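Local coordinates for ribosomal RNA processing protein 6 (Trypanosoma brucei brucei, PDB 4NLC) that probably degrades RNA from its 3' end as a 3'-5' exoribonuclease of the nuclear exosome, represented by its catalytic core of exonuclease and HRDC domains, at residues L329-N334 with D360-A365; N334-C339 with M352-I357; R282-L287 with S321-A326; S314-I319 with V345-N350. The protein carries 1 engineered substitution. One frame throughout, in Å; residues are numbered along the deposited sequence.

The C-terminal helical part of this catalytic core, which carries the HRDC domain, illustrates how short helices are tied together by overlapping loops. From the N-terminal side, contact 3 opens first, at 282-287, and contact 4 follows at 314-319. Contact 3 closes at 321-326, so the two cross; it joins the lead-in to helix 289-309 to helix 319-328. Contacts 1 and 2 open at 329-334 and 334-339, sharing Asn334. Contact 4 closes next, at 345-350, crossing both and joining helix 313-316 to helix 345-349. Contact 2 then pairs helices 333-339 and 351-359, nested within contact 1, which closes last, at the C-terminal tail.

Contact 1. Residues L329-N334 with D360-A365; sequences LPTSAN and DAIGSA
Leu329 and Thr331 meet Ile362 at the edge of the HRDC helical bundle, where the turn joining helix 319-328 to helix 333-339 is brushed by the tail that follows helix 351-359. Ile362 is the residue by which the tail touches the turn, while Ala361 beside it rests on Gln293 and Val294 of helix 289-309.

Between the two segments the contact is wholly apolar. Ile362 uses both of its branches. Ile362 CG2 lies 4.3 Å from Leu329 CB, and Leu329 CD1 is equally near. Its longer branch ends in CD1, which lies beside the methyl of Thr331. Such distances describe a light, surface touch rather than tight interlocking. In Thr331 a chi1 of 58° sets OG1 between the backbone N and the carbonyl carbon, which leaves CG2 as the group directed at the isoleucine.

Leu329 is the first residue to leave the helix, with a positive phi of 48°, and the chain turns away from the helix before Pro330. The Leu329 side chain also rests on Val294 and Val358, so the contact continues inward onto helices 289-309 and 351-359.

Polar interactions serve the turn itself. Ser332 occupies the N-cap position of helix 333-339, its OG making a weak hydrogen bond to Glu335 N, while Glu335 OE1 reaches back weakly to Thr331 N. On the tail, Asp360 OD1 accepts a hydrogen bond from Gln356 NE2. Across the contact, Thr331 CG2 and Ile362 CD1 stand 4.3 Å apart, methyl to methyl.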
# COMPACT_ATOMS: atom_id res chain seq x y z
N LEU A 329 16.53 -28.88 -15.01
CA LEU A 329 17.41 -28.37 -16.09
C LEU A 329 16.81 -28.62 -17.51
O LEU A 329 17.41 -29.36 -18.30
CB LEU A 329 18.87 -28.90 -15.95
CG LEU A 329 19.63 -28.53 -14.65
CD1 LEU A 329 20.91 -29.35 -14.50
CD2 LEU A 329 19.96 -27.03 -14.59
N PRO A 330 15.63 -28.03 -17.86
CA PRO A 330 15.03 -28.25 -19.19
C PRO A 330 15.91 -27.82 -20.38
O PRO A 330 16.46 -26.72 -20.35
CB PRO A 330 13.75 -27.42 -19.12
CG PRO A 330 14.04 -26.38 -18.11
CD PRO A 330 14.78 -27.12 -17.06
N THR A 331 16.05 -28.67 -21.41
CA THR A 331 16.93 -28.34 -22.54
C THR A 331 16.22 -28.12 -23.90
O THR A 331 16.89 -28.00 -24.93
CB THR A 331 18.07 -29.35 -22.67
OG1 THR A 331 17.52 -30.66 -22.83
CG2 THR A 331 19.05 -29.28 -21.49
N SER A 332 14.88 -27.96 -23.88
CA SER A 332 14.03 -27.66 -25.03
C SER A 332 12.95 -26.66 -24.57
O SER A 332 12.61 -26.63 -23.39
CB SER A 332 13.39 -28.94 -25.59
OG SER A 332 12.37 -29.44 -24.74
N ALA A 333 12.45 -25.82 -25.50
CA ALA A 333 11.42 -24.81 -25.19
C ALA A 333 10.17 -25.41 -24.49
O ALA A 333 9.66 -24.82 -23.54
CB ALA A 333 11.03 -24.08 -26.46
N ASN A 334 9.73 -26.59 -24.94
CA ASN A 334 8.57 -27.31 -24.40
C ASN A 334 8.78 -27.74 -22.97
O ASN A 334 7.87 -27.59 -22.16
CB ASN A 334 8.21 -28.50 -25.28
CG ASN A 334 8.00 -28.10 -26.71
OD1 ASN A 334 8.90 -28.22 -27.54
ND2 ASN A 334 6.84 -27.51 -26.99
N ASP A 360 23.73 -22.60 -20.84
CA ASP A 360 25.03 -22.08 -20.41
C ASP A 360 25.54 -22.70 -19.10
O ASP A 360 26.73 -22.57 -18.77
CB ASP A 360 25.00 -20.53 -20.32
CG ASP A 360 24.71 -19.82 -21.64
OD1 ASP A 360 24.81 -20.46 -22.70
OD2 ASP A 360 24.38 -18.62 -21.59
N ALA A 361 24.66 -23.43 -18.38
CA ALA A 361 25.01 -24.08 -17.12
C ALA A 361 25.19 -25.61 -17.19
O ALA A 361 25.86 -26.17 -16.32
CB ALA A 361 24.00 -23.73 -16.05
N ILE A 362 24.63 -26.30 -18.19
CA ILE A 362 24.80 -27.77 -18.25
C ILE A 362 26.24 -28.15 -18.72
O ILE A 362 26.95 -27.32 -19.30
CB ILE A 362 23.67 -28.54 -18.99
CG1 ILE A 362 23.72 -28.35 -20.51
CG2 ILE A 362 22.28 -28.20 -18.43
CD1 ILE A 362 23.32 -29.63 -21.28
N GLY A 363 26.66 -29.37 -18.37
CA GLY A 363 28.01 -29.87 -18.60
C GLY A 363 28.95 -29.29 -17.56
O GLY A 363 28.50 -28.86 -16.49
N SER A 364 30.25 -29.23 -17.88
CA SER A 364 31.24 -28.63 -16.97
C SER A 364 31.24 -27.10 -17.01
O SER A 364 31.24 -26.52 -18.09
CB SER A 364 32.65 -29.13 -17.31
OG SER A 364 33.62 -28.48 -16.52
N ALA A 365 31.31 -26.45 -15.83
CA ALA A 365 31.42 -24.99 -15.73
C ALA A 365 32.84 -24.57 -16.03
O ALA A 365 33.04 -23.64 -16.79
CB ALA A 365 31.04 -24.53 -14.34

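Contact 2. Residues N334-C339 with M352-I357; sequences NEVLKC and MKLLQI
With chi1 at 180°, Val336 holds CG1 anti to its own backbone N and CG2 anti to its carbonyl carbon, and this fork lets it address two consecutive leucines at once. Leu355 answers with CG anti to the backbone N (chi1 -177°), a setting that, with chi2 at 52°, points CD1 at the valine.

Each valine methyl therefore has its own partner. CG1 of Val336 sits 3.8 Å from CB of Leu354, and the same methyl is 3.9 Å from Leu354 CD1, so it lies against both the root and one tip of that side chain. CG2 of Val336 reaches Leu355 CD1 at 4.0 Å. The side chains cross obliquely in both pairs.

This is helix-to-helix packing within the HRDC domain, a compact bundle of helices in which helix 333-339 lies against helix 351-359. At the closest approach the CA atoms of Val336 and Leu355 are only 6.7 Å apart, a spacing that suits a short, branched residue at the centre of the interface. All three side chains are buried, and the contact between them is wholly apolar.

Their other sides are taken up by further parts of the bundle. Leu354 leans on Ile298 and Trp301 of helix 289-309 and on Val347 of helix 345-349, whereas Val336 also meets Pro330 in the preceding turn. Within helix 333-339, main-chain bonds such as Lys338 N to Asn334 O, 3.0 Å, fix the turn from which Val336 projects.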
# COMPACT_ATOMS: atom_id res chain seq x y z
N ASN A 334 9.73 -26.59 -24.94
CA ASN A 334 8.57 -27.31 -24.40
C ASN A 334 8.78 -27.74 -22.97
O ASN A 334 7.87 -27.59 -22.16
CB ASN A 334 8.21 -28.50 -25.28
CG ASN A 334 8.00 -28.10 -26.71
OD1 ASN A 334 8.90 -28.22 -27.54
ND2 ASN A 334 6.84 -27.51 -26.99
N GLU A 335 9.99 -28.27 -22.66
CA GLU A 335 10.38 -28.69 -21.31
C GLU A 335 10.37 -27.46 -20.38
O GLU A 335 9.89 -27.57 -19.26
CB GLU A 335 11.77 -29.33 -21.31
CG GLU A 335 11.82 -30.82 -21.60
CD GLU A 335 13.23 -31.40 -21.67
OE1 GLU A 335 13.99 -31.29 -20.68
OE2 GLU A 335 13.55 -31.97 -22.73
N VAL A 336 10.86 -26.30 -20.87
CA VAL A 336 10.88 -25.04 -20.10
C VAL A 336 9.43 -24.60 -19.83
O VAL A 336 9.11 -24.19 -18.71
CB VAL A 336 11.70 -23.89 -20.78
CG1 VAL A 336 11.66 -22.62 -19.93
CG2 VAL A 336 13.14 -24.31 -21.06
N LEU A 337 8.55 -24.73 -20.85
CA LEU A 337 7.14 -24.38 -20.73
C LEU A 337 6.41 -25.25 -19.72
O LEU A 337 5.54 -24.74 -19.02
CB LEU A 337 6.44 -24.37 -22.10
CG LEU A 337 6.84 -23.23 -23.08
CD1 LEU A 337 6.02 -23.31 -24.34
CD2 LEU A 337 6.71 -21.82 -22.46
N LYS A 338 6.81 -26.53 -19.58
CA LYS A 338 6.24 -27.47 -18.61
C LYS A 338 6.54 -27.01 -17.16
O LYS A 338 5.62 -26.88 -16.36
CB LYS A 338 6.77 -28.89 -18.85
CG LYS A 338 6.08 -29.62 -19.99
CD LYS A 338 6.41 -31.11 -19.95
CE LYS A 338 5.85 -31.85 -21.15
NZ LYS A 338 6.38 -33.24 -21.23
N CYS A 339 7.82 -26.69 -16.86
CA CYS A 339 8.26 -26.21 -15.55
C CYS A 339 7.50 -24.95 -15.10
O CYS A 339 7.13 -24.84 -13.93
CB CYS A 339 9.76 -25.96 -15.54
SG CYS A 339 10.78 -27.41 -15.90
N MET A 352 13.19 -18.77 -25.13
CA MET A 352 14.52 -19.03 -25.69
C MET A 352 15.63 -18.48 -24.80
O MET A 352 16.72 -19.07 -24.72
CB MET A 352 14.64 -18.56 -27.15
CG MET A 352 13.71 -19.32 -28.12
SD MET A 352 13.68 -21.15 -27.95
CE MET A 352 15.27 -21.57 -28.67
N LYS A 353 15.34 -17.37 -24.09
CA LYS A 353 16.25 -16.75 -23.12
C LYS A 353 16.37 -17.65 -21.87
O LYS A 353 17.48 -17.84 -21.36
CB LYS A 353 15.75 -15.33 -22.74
CG LYS A 353 16.70 -14.54 -21.85
CD LYS A 353 17.02 -13.15 -22.41
CE LYS A 353 15.98 -12.09 -22.09
NZ LYS A 353 16.37 -10.76 -22.62
N LEU A 354 15.22 -18.19 -21.37
CA LEU A 354 15.21 -19.09 -20.21
C LEU A 354 15.97 -20.36 -20.55
O LEU A 354 16.76 -20.86 -19.75
CB LEU A 354 13.77 -19.45 -19.79
CG LEU A 354 12.90 -18.33 -19.26
CD1 LEU A 354 11.46 -18.78 -19.16
CD2 LEU A 354 13.36 -17.88 -17.91
N LEU A 355 15.77 -20.86 -21.78
CA LEU A 355 16.45 -22.02 -22.34
C LEU A 355 17.96 -21.76 -22.48
O LEU A 355 18.75 -22.66 -22.24
CB LEU A 355 15.81 -22.37 -23.69
CG LEU A 355 16.30 -23.61 -24.43
CD1 LEU A 355 16.28 -24.83 -23.53
CD2 LEU A 355 15.49 -23.85 -25.69
N GLN A 356 18.36 -20.52 -22.82
CA GLN A 356 19.78 -20.18 -22.94
C GLN A 356 20.48 -20.21 -21.57
O GLN A 356 21.62 -20.68 -21.47
CB GLN A 356 19.98 -18.82 -23.64
CG GLN A 356 21.36 -18.66 -24.29
CD GLN A 356 21.77 -19.86 -25.11
OE1 GLN A 356 21.11 -20.26 -26.10
NE2 GLN A 356 22.86 -20.48 -24.71
N ILE A 357 19.76 -19.74 -20.52
CA ILE A 357 20.21 -19.73 -19.12
C ILE A 357 20.60 -21.14 -18.70
O ILE A 357 21.69 -21.34 -18.16
CB ILE A 357 19.16 -19.08 -18.16
CG1 ILE A 357 19.13 -17.54 -18.32
CG2 ILE A 357 19.41 -19.49 -16.68
CD1 ILE A 357 17.86 -16.81 -17.70

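Contact 3. Residues R282-L287 with S321-A326; sequences RSLGGL and SVLSIA. Engineered in segment 321-326: Ser321 (natural residue Cys).
Leu323 reaches across from helix 319-328 and sets both of its methyl groups against Ser283, on a short 3-10 turn that leads toward helix 289-309. It loses more surface to the contact than any other residue. CD1 of Leu323 approaches the backbone oxygen of Ser283 at 3.3 Å, and CD2 comes to 3.4 Å from the same O atom. The leucine fork thus embraces the carbonyl oxygen.

Ser283 contributes more than its backbone. Its CB lies 3.6 Å from Leu323 CD2, so the methylene of this polar residue serves as an apolar surface. Next along the turn, Leu284 brings CD2 to 4.1 Å from Leu323 CD1, and its other neighbours include Ala295 and Tyr276.

Leu287 makes the second foothold, with CD1 4.3 Å from Ala326 CB, one helical turn on from Leu323. A type II beta turn from Leu284 to Leu287 spans the gap, its two end residues each touching the helix. Gly286 has the positive phi expected at its third position, and the turn redirects the chain into helix 289-309 of the HRDC domain.

Ser321, at the start of the same helical segment, is an engineered residue in place of cysteine. The disulfide to Cys340 observed in another structure of this protein is therefore absent; here Ser321 OG hydrogen-bonds to Cys339 O. Between the lead-in loop and helix 319-328 the chemistry is methyls on methyls, on the Ser283 methylene and on one carbonyl oxygen, which suggests that the two segments are matched mainly by shape rather than by polar pairing.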
# COMPACT_ATOMS: atom_id res chain seq x y z
N ARG A 282 15.12 -22.62 2.09
CA ARG A 282 15.41 -24.05 2.30
C ARG A 282 15.31 -24.90 1.04
O ARG A 282 16.02 -25.91 0.94
CB ARG A 282 14.55 -24.64 3.44
CG ARG A 282 13.03 -24.65 3.22
CD ARG A 282 12.26 -24.96 4.50
NE ARG A 282 12.44 -26.35 4.94
CZ ARG A 282 12.13 -26.80 6.16
NH1 ARG A 282 11.64 -25.97 7.08
NH2 ARG A 282 12.33 -28.07 6.48
N SER A 283 14.46 -24.48 0.08
CA SER A 283 14.26 -25.16 -1.21
C SER A 283 15.52 -25.22 -2.10
O SER A 283 15.48 -25.89 -3.13
CB SER A 283 13.08 -24.53 -1.96
OG SER A 283 11.85 -24.90 -1.38
N LEU A 284 16.63 -24.57 -1.69
CA LEU A 284 17.92 -24.58 -2.40
C LEU A 284 18.82 -25.74 -1.96
O LEU A 284 19.88 -25.96 -2.56
CB LEU A 284 18.67 -23.24 -2.29
CG LEU A 284 18.07 -22.06 -3.06
CD1 LEU A 284 18.92 -20.81 -2.89
CD2 LEU A 284 17.87 -22.39 -4.53
N GLY A 285 18.40 -26.48 -0.93
CA GLY A 285 19.11 -27.67 -0.48
C GLY A 285 18.83 -28.81 -1.44
O GLY A 285 17.73 -28.88 -2.01
N GLY A 286 19.82 -29.68 -1.64
CA GLY A 286 19.73 -30.82 -2.54
C GLY A 286 20.13 -30.48 -3.97
O GLY A 286 20.02 -31.32 -4.86
N LEU A 287 20.64 -29.25 -4.19
CA LEU A 287 21.05 -28.79 -5.52
C LEU A 287 22.57 -28.86 -5.76
O LEU A 287 23.36 -28.54 -4.88
CB LEU A 287 20.52 -27.36 -5.79
CG LEU A 287 18.97 -27.18 -5.91
CD1 LEU A 287 18.62 -25.79 -6.47
CD2 LEU A 287 18.36 -28.24 -6.82
N SER A 321 8.23 -22.71 -9.90
CA SER A 321 8.66 -22.82 -11.31
C SER A 321 10.13 -22.49 -11.48
O SER A 321 10.79 -23.10 -12.31
CB SER A 321 7.80 -21.95 -12.21
OG SER A 321 6.49 -22.48 -12.33
N VAL A 322 10.65 -21.55 -10.66
CA VAL A 322 12.06 -21.16 -10.64
C VAL A 322 12.85 -22.38 -10.17
O VAL A 322 13.83 -22.78 -10.83
CB VAL A 322 12.28 -19.94 -9.70
CG1 VAL A 322 13.77 -19.68 -9.49
CG2 VAL A 322 11.59 -18.70 -10.25
N LEU A 323 12.38 -23.02 -9.08
CA LEU A 323 13.01 -24.21 -8.53
C LEU A 323 12.90 -25.38 -9.47
O LEU A 323 13.88 -26.09 -9.64
CB LEU A 323 12.46 -24.56 -7.16
CG LEU A 323 13.51 -25.14 -6.23
CD1 LEU A 323 14.28 -24.01 -5.51
CD2 LEU A 323 12.87 -26.10 -5.24
N SER A 324 11.77 -25.51 -10.17
CA SER A 324 11.55 -26.58 -11.14
C SER A 324 12.56 -26.54 -12.29
O SER A 324 13.06 -27.58 -12.69
CB SER A 324 10.13 -26.50 -11.69
OG SER A 324 9.81 -27.74 -12.30
N ILE A 325 12.86 -25.33 -12.82
CA ILE A 325 13.81 -25.16 -13.91
C ILE A 325 15.20 -25.54 -13.41
O ILE A 325 15.87 -26.34 -14.04
CB ILE A 325 13.75 -23.73 -14.52
CG1 ILE A 325 12.41 -23.49 -15.25
CG2 ILE A 325 14.96 -23.47 -15.46
CD1 ILE A 325 12.22 -22.08 -15.77
N ALA A 326 15.59 -24.99 -12.25
CA ALA A 326 16.86 -25.25 -11.59
C ALA A 326 17.09 -26.77 -11.37
O ALA A 326 18.16 -27.26 -11.70
CB ALA A 326 16.91 -24.51 -10.25

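Contact 4. Residues S314-I319 with V345-N350; sequences SAVMHI and VAVRTN
Val347 is the bump in this contact, and the hollow that receives it is shaped by Val316 and Met317 where helix 313-316 gives way to extended chain. Its CG2 methyl enters between backbone and side chains. Val347 CG2 lies 3.5 Å from Val316 O. From Val316 CG1, Val347 CG2 is 4.3 Å away. Met317 CE approaches Val347 CG2 to 3.9 Å. One methyl thus touches a carbonyl oxygen, a branched side chain and the end of a flexible one.

Met317 completes the hollow by folding. Its chain runs out extended and then bends at the CG-SD bond (chi3 -64°), which turns CE toward the valine; the two side chains cross at about a right angle. A shallower fit lies alongside. Ala346 offers only CB, and Val316 CG1 settles on it at 4.2 Å. That small side chain lets the backbones draw close, the CA atoms of Val316 and Ala346 being 6.1 Å apart.

Ser344 fastens the rim of the hollow, because its OG is hydrogen-bonded to both Val316 O and Val347 N.

Within the HRDC domain the contact fits between several helices. Met317 rests on Trp301 of helix 289-309 and also reaches Leu354 of helix 351-359. Toward the exonuclease domain, Ser314 and Ala315 touch Phe102, in the loop that links strands 92-100 and 108-115 of the mixed sheet.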
# COMPACT_ATOMS: atom_id res chain seq x y z
N SER A 314 5.79 -12.86 -9.15
CA SER A 314 4.85 -14.00 -9.09
C SER A 314 3.93 -14.07 -10.32
O SER A 314 3.57 -15.17 -10.72
CB SER A 314 4.02 -13.95 -7.81
OG SER A 314 4.85 -14.17 -6.68
N ALA A 315 3.59 -12.93 -10.93
CA ALA A 315 2.76 -12.93 -12.13
C ALA A 315 3.59 -13.36 -13.37
O ALA A 315 3.03 -13.81 -14.37
CB ALA A 315 2.10 -11.57 -12.33
N VAL A 316 4.92 -13.22 -13.31
CA VAL A 316 5.78 -13.67 -14.40
C VAL A 316 5.87 -15.21 -14.35
O VAL A 316 5.61 -15.90 -15.35
CB VAL A 316 7.19 -13.00 -14.36
CG1 VAL A 316 8.18 -13.69 -15.31
CG2 VAL A 316 7.11 -11.51 -14.66
N MET A 317 6.22 -15.73 -13.16
CA MET A 317 6.48 -17.15 -12.94
C MET A 317 6.33 -17.44 -11.44
O MET A 317 6.89 -16.71 -10.62
CB MET A 317 7.97 -17.34 -13.34
CG MET A 317 8.42 -18.73 -13.62
SD MET A 317 10.25 -18.79 -13.65
CE MET A 317 10.60 -17.75 -15.04
N HIS A 318 5.64 -18.52 -11.07
CA HIS A 318 5.53 -18.91 -9.66
C HIS A 318 6.93 -19.28 -9.12
O HIS A 318 7.78 -19.74 -9.87
CB HIS A 318 4.54 -20.07 -9.49
CG HIS A 318 4.19 -20.35 -8.06
ND1 HIS A 318 5.01 -21.13 -7.25
CD2 HIS A 318 3.12 -19.93 -7.33
CE1 HIS A 318 4.41 -21.17 -6.07
NE2 HIS A 318 3.27 -20.47 -6.07
N ILE A 319 7.18 -19.04 -7.84
CA ILE A 319 8.46 -19.32 -7.19
C ILE A 319 8.91 -20.80 -7.37
O ILE A 319 10.10 -21.05 -7.56
CB ILE A 319 8.41 -18.86 -5.69
CG1 ILE A 319 9.81 -18.77 -5.05
CG2 ILE A 319 7.46 -19.71 -4.84
CD1 ILE A 319 10.61 -17.57 -5.44
N VAL A 345 2.68 -14.65 -20.47
CA VAL A 345 3.09 -14.14 -21.77
C VAL A 345 4.61 -13.85 -21.73
O VAL A 345 5.32 -14.31 -22.62
CB VAL A 345 2.21 -12.95 -22.23
CG1 VAL A 345 2.85 -12.15 -23.36
CG2 VAL A 345 0.83 -13.44 -22.65
N ALA A 346 5.10 -13.20 -20.65
CA ALA A 346 6.51 -12.89 -20.41
C ALA A 346 7.42 -14.13 -20.61
O ALA A 346 8.41 -14.04 -21.34
CB ALA A 346 6.70 -12.33 -18.99
N VAL A 347 7.02 -15.28 -20.03
CA VAL A 347 7.74 -16.55 -20.15
C VAL A 347 7.64 -17.11 -21.58
O VAL A 347 8.66 -17.49 -22.16
CB VAL A 347 7.26 -17.57 -19.08
CG1 VAL A 347 7.67 -19.00 -19.45
CG2 VAL A 347 7.78 -17.20 -17.70
N ARG A 348 6.41 -17.15 -22.15
CA ARG A 348 6.21 -17.68 -23.51
C ARG A 348 6.99 -16.90 -24.56
O ARG A 348 7.63 -17.51 -25.41
CB ARG A 348 4.71 -17.74 -23.87
CG ARG A 348 4.42 -18.58 -25.13
CD ARG A 348 2.95 -18.97 -25.26
NE ARG A 348 2.60 -20.09 -24.38
CZ ARG A 348 2.74 -21.38 -24.68
NH1 ARG A 348 3.26 -21.74 -25.85
NH2 ARG A 348 2.38 -22.32 -23.82
N THR A 349 7.00 -15.55 -24.46
CA THR A 349 7.71 -14.70 -25.42
C THR A 349 9.23 -14.82 -25.24
O THR A 349 9.95 -14.80 -26.23
CB THR A 349 7.17 -13.24 -25.45
OG1 THR A 349 8.01 -12.43 -26.26
CG2 THR A 349 7.10 -12.60 -24.10
N ASN A 350 9.71 -15.03 -24.00
CA ASN A 350 11.14 -15.16 -23.71
C ASN A 350 11.62 -16.57 -23.35
O ASN A 350 12.66 -16.71 -22.72
CB ASN A 350 11.55 -14.16 -22.62
CG ASN A 350 11.28 -12.73 -23.01
OD1 ASN A 350 10.25 -12.15 -22.64
ND2 ASN A 350 12.14 -12.16 -23.82